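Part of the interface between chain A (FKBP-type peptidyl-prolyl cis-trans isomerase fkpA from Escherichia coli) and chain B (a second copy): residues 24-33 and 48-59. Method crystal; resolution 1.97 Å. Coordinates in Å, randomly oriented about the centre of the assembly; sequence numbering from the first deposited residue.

Chain A (24-33) AYALGASLGR
Chain B 48-59: KLDKDQLIAGVQ

This contact is a close, roughly parallel packing, 31° apart, of two helices from two copies of one protein, built on glycine and alanine and held by CA-H...O contacts and apolar packing, with no hydrogen bond between the stretches. Residues 24-33 of chain A are helical throughout, phi/psi near -63/-43, within a longer helix. In chain B, B:Lys48 to B:Asp50 form a loop (phi/psi -122/92, -69/156 and -76/104), and a helix runs from B:Lys51 through B:Gln59 and beyond. B:Asp50 (chi1 t) caps it: its OD1 accepts from B:Gln53 N at 3.0 Å.

The helices run in the same general direction, crossing at -31°, with axes only 6.4 Å apart at closest approach. The register is set by two CA-CA pairs, A:Ala24 to B:Leu54 at 4.5 Å and A:Ala29 to B:Gly57 at 4.2 Å.

Such closeness depends on absent side chains. An ideal CB on A:Gly28 would lie 2.1 Å from B:Leu54 O, and one on B:Gly57 would lie 2.3 Å from A:Tyr25 O; both are clashes. At A:Gly32 the same construction puts CB 2.7 Å from B:Val58 O. With these positions bare, backbone meets backbone: A:Gly28 C is 3.5 Å from B:Gly57 C. CA-H...O contacts run both ways between the two backbones, from B:Leu54 CA to A:Ala24 O (3.4 Å), A:Gly28 CA to B:Leu54 O (3.5 Å), A:Ala29 CA to B:Gly57 O (3.4 Å) and B:Val58 CA to A:Gly28 O (3.4 Å). The carbonyls of A:Ala24, A:Gly28 and B:Leu54 also accept helical hydrogen bonds within their own chains, B:Leu54 O from B:Val58 N at 3.3 Å, so at these three the contacts add to the helix pattern without replacing it.

Larger side chains flank the bare strip. A:Tyr25 (chi1 t, chi2 -88°) lays a ring face over B:Gly57, whose CA sits 3.7 Å from the ring centroid, 21° off the normal, in a CH-pi contact. Its CE2 reaches B:Ala56 CB at 4.2 Å, and its CD2 lies 3.4 Å from B:Gln53 OE1 (B:Gln53 chi1 m, chi2 m).

A:Ala24 directs its CA-to-CB bond toward the other stretch, beside the start of the chain B helix, its CB 3.3 Å from B:Asp50 O and 4.0 Å from B:Leu49 CB. B:Leu54 (chi1 t, chi2 p) starts sideways but its end comes nearer, bringing CD1 to 3.4 Å from A:Ala24 O and 4.0 Å from A:Leu27 CB. Farther along, B:Val58 (chi1 t) sets CG2 3.4 Å from A:Gly28 O and 4.5 Å from A:Leu31 CB (A:Leu31 chi1 m, chi2 t).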

# COMPACT_ATOMS: atom_id res chain seq x y z
N ALA A 24 -10.14 -18.26 12.51
CA ALA A 24 -9.10 -17.55 13.28
C ALA A 24 -7.73 -18.16 12.90
O ALA A 24 -6.76 -17.43 12.64
CB ALA A 24 -9.35 -17.71 14.74
N TYR A 25 -7.69 -19.49 12.83
CA TYR A 25 -6.45 -20.15 12.48
C TYR A 25 -6.00 -19.78 11.06
O TYR A 25 -4.83 -19.45 10.82
CB TYR A 25 -6.58 -21.65 12.64
CG TYR A 25 -5.28 -22.35 12.49
CD1 TYR A 25 -4.83 -22.76 11.23
CD2 TYR A 25 -4.47 -22.61 13.59
CE1 TYR A 25 -3.63 -23.41 11.08
CE2 TYR A 25 -3.23 -23.22 13.44
CZ TYR A 25 -2.83 -23.63 12.19
OH TYR A 25 -1.63 -24.28 12.00
N ALA A 26 -6.91 -19.80 10.12
CA ALA A 26 -6.58 -19.45 8.76
C ALA A 26 -6.04 -18.02 8.69
O ALA A 26 -5.10 -17.71 7.96
CB ALA A 26 -7.82 -19.60 7.86
N LEU A 27 -6.71 -17.13 9.39
CA LEU A 27 -6.30 -15.74 9.41
C LEU A 27 -4.86 -15.59 9.96
O LEU A 27 -4.01 -14.88 9.39
CB LEU A 27 -7.26 -14.96 10.28
CG LEU A 27 -7.50 -13.63 9.61
CD1 LEU A 27 -8.92 -13.18 9.87
CD2 LEU A 27 -6.47 -12.64 10.12
N GLY A 28 -4.60 -16.28 11.04
CA GLY A 28 -3.27 -16.23 11.64
C GLY A 28 -2.27 -16.82 10.67
O GLY A 28 -1.19 -16.26 10.46
N ALA A 29 -2.63 -17.93 10.02
CA ALA A 29 -1.71 -18.59 9.11
C ALA A 29 -1.40 -17.71 7.92
O ALA A 29 -0.25 -17.65 7.45
CB ALA A 29 -2.24 -19.92 8.66
N SER A 30 -2.41 -17.01 7.44
CA SER A 30 -2.20 -16.15 6.30
C SER A 30 -1.22 -15.07 6.73
O SER A 30 -0.23 -14.80 6.04
CB SER A 30 -3.52 -15.54 5.84
OG SER A 30 -3.31 -14.82 4.64
N LEU A 31 -1.45 -14.51 7.91
CA LEU A 31 -0.57 -13.46 8.43
C LEU A 31 0.85 -13.93 8.69
O LEU A 31 1.80 -13.24 8.39
CB LEU A 31 -1.16 -12.85 9.68
CG LEU A 31 -2.43 -12.04 9.42
CD1 LEU A 31 -3.20 -11.73 10.69
CD2 LEU A 31 -2.12 -10.75 8.69
N GLY A 32 0.99 -15.11 9.26
CA GLY A 32 2.32 -15.63 9.52
C GLY A 32 3.07 -15.87 8.23
O GLY A 32 4.29 -15.66 8.16
N ARG A 33 2.35 -16.29 7.19
CA ARG A 33 2.98 -16.57 5.92
C ARG A 33 3.45 -15.28 5.29
O ARG A 33 4.51 -15.22 4.69
CB ARG A 33 2.00 -17.28 4.99
CG ARG A 33 2.53 -17.47 3.59
CD ARG A 33 3.33 -18.75 3.35
NE ARG A 33 2.58 -19.67 2.51
CZ ARG A 33 2.34 -19.48 1.21
NH1 ARG A 33 2.82 -18.41 0.57
NH2 ARG A 33 1.62 -20.37 0.54
N LYS B 48 -16.55 -12.91 17.27
CA LYS B 48 -15.56 -13.09 18.29
C LYS B 48 -14.69 -14.31 17.95
O LYS B 48 -15.02 -15.44 18.28
CB LYS B 48 -16.23 -13.26 19.63
CG LYS B 48 -16.53 -11.92 20.31
CD LYS B 48 -17.50 -12.05 21.46
CE LYS B 48 -18.94 -12.22 20.98
NZ LYS B 48 -19.84 -12.41 22.15
N LEU B 49 -13.60 -14.07 17.25
CA LEU B 49 -12.73 -15.15 16.84
C LEU B 49 -12.01 -15.78 18.01
O LEU B 49 -11.79 -15.16 19.05
CB LEU B 49 -11.70 -14.63 15.85
CG LEU B 49 -12.23 -14.38 14.44
CD1 LEU B 49 -11.09 -13.91 13.55
CD2 LEU B 49 -12.86 -15.62 13.86
N ASP B 50 -11.61 -17.02 17.83
CA ASP B 50 -10.86 -17.73 18.84
C ASP B 50 -9.41 -17.22 18.84
O ASP B 50 -8.61 -17.61 17.99
CB ASP B 50 -10.92 -19.22 18.55
CG ASP B 50 -10.23 -20.03 19.59
OD1 ASP B 50 -9.13 -19.62 20.04
OD2 ASP B 50 -10.71 -21.12 19.99
N LYS B 51 -9.07 -16.40 19.83
CA LYS B 51 -7.78 -15.74 19.88
C LYS B 51 -6.60 -16.71 19.98
O LYS B 51 -5.55 -16.45 19.43
CB LYS B 51 -7.74 -14.79 21.06
CG LYS B 51 -8.88 -13.79 21.04
CD LYS B 51 -8.71 -12.73 22.07
CE LYS B 51 -9.95 -11.86 22.11
NZ LYS B 51 -9.83 -10.80 23.12
N ASP B 52 -6.75 -17.78 20.73
CA ASP B 52 -5.68 -18.77 20.82
C ASP B 52 -5.38 -19.35 19.44
O ASP B 52 -4.21 -19.62 19.09
CB ASP B 52 -6.09 -19.91 21.74
CG ASP B 52 -6.22 -19.49 23.16
OD1 ASP B 52 -5.40 -18.66 23.65
OD2 ASP B 52 -7.14 -19.95 23.89
N GLN B 53 -6.44 -19.60 18.68
CA GLN B 53 -6.27 -20.19 17.37
C GLN B 53 -5.65 -19.16 16.46
O GLN B 53 -4.84 -19.49 15.61
CB GLN B 53 -7.58 -20.68 16.75
CG GLN B 53 -8.17 -21.93 17.38
CD GLN B 53 -7.35 -23.20 17.12
OE1 GLN B 53 -6.35 -23.17 16.40
NE2 GLN B 53 -7.78 -24.31 17.71
N LEU B 54 -6.05 -17.91 16.59
CA LEU B 54 -5.44 -16.88 15.77
C LEU B 54 -3.91 -16.85 15.98
O LEU B 54 -3.12 -16.87 15.03
CB LEU B 54 -6.06 -15.54 16.11
CG LEU B 54 -5.47 -14.33 15.43
CD1 LEU B 54 -5.63 -14.46 13.94
CD2 LEU B 54 -6.13 -13.06 15.94
N ILE B 55 -3.49 -16.86 17.23
CA ILE B 55 -2.07 -16.85 17.54
C ILE B 55 -1.38 -18.13 17.06
O ILE B 55 -0.27 -18.07 16.52
CB ILE B 55 -1.86 -16.62 19.05
CG1 ILE B 55 -1.49 -15.15 19.30
CG2 ILE B 55 -0.77 -17.50 19.62
CD1 ILE B 55 0.03 -14.88 19.31
N ALA B 56 -2.02 -19.28 17.22
CA ALA B 56 -1.39 -20.54 16.80
C ALA B 56 -1.15 -20.60 15.29
O ALA B 56 -0.17 -21.18 14.83
CB ALA B 56 -2.20 -21.72 17.25
N GLY B 57 -2.05 -20.01 14.52
CA GLY B 57 -1.90 -20.02 13.08
C GLY B 57 -0.70 -19.20 12.71
O GLY B 57 0.07 -19.57 11.81
N VAL B 58 -0.56 -18.07 13.38
CA VAL B 58 0.61 -17.22 13.16
C VAL B 58 1.88 -18.00 13.51
O VAL B 58 2.78 -18.11 12.68
CB VAL B 58 0.56 -15.94 13.98
CG1 VAL B 58 1.92 -15.18 13.83
CG2 VAL B 58 -0.63 -15.06 13.56
N GLN B 59 1.93 -18.59 14.69
CA GLN B 59 3.10 -19.36 15.11
C GLN B 59 3.39 -20.54 14.17
O GLN B 59 4.54 -20.76 13.79
CB GLN B 59 2.93 -19.89 16.53
CG GLN B 59 3.08 -18.83 17.61
CD GLN B 59 2.52 -19.27 18.92
OE1 GLN B 59 1.92 -20.36 19.02
NE2 GLN B 59 2.66 -18.42 19.95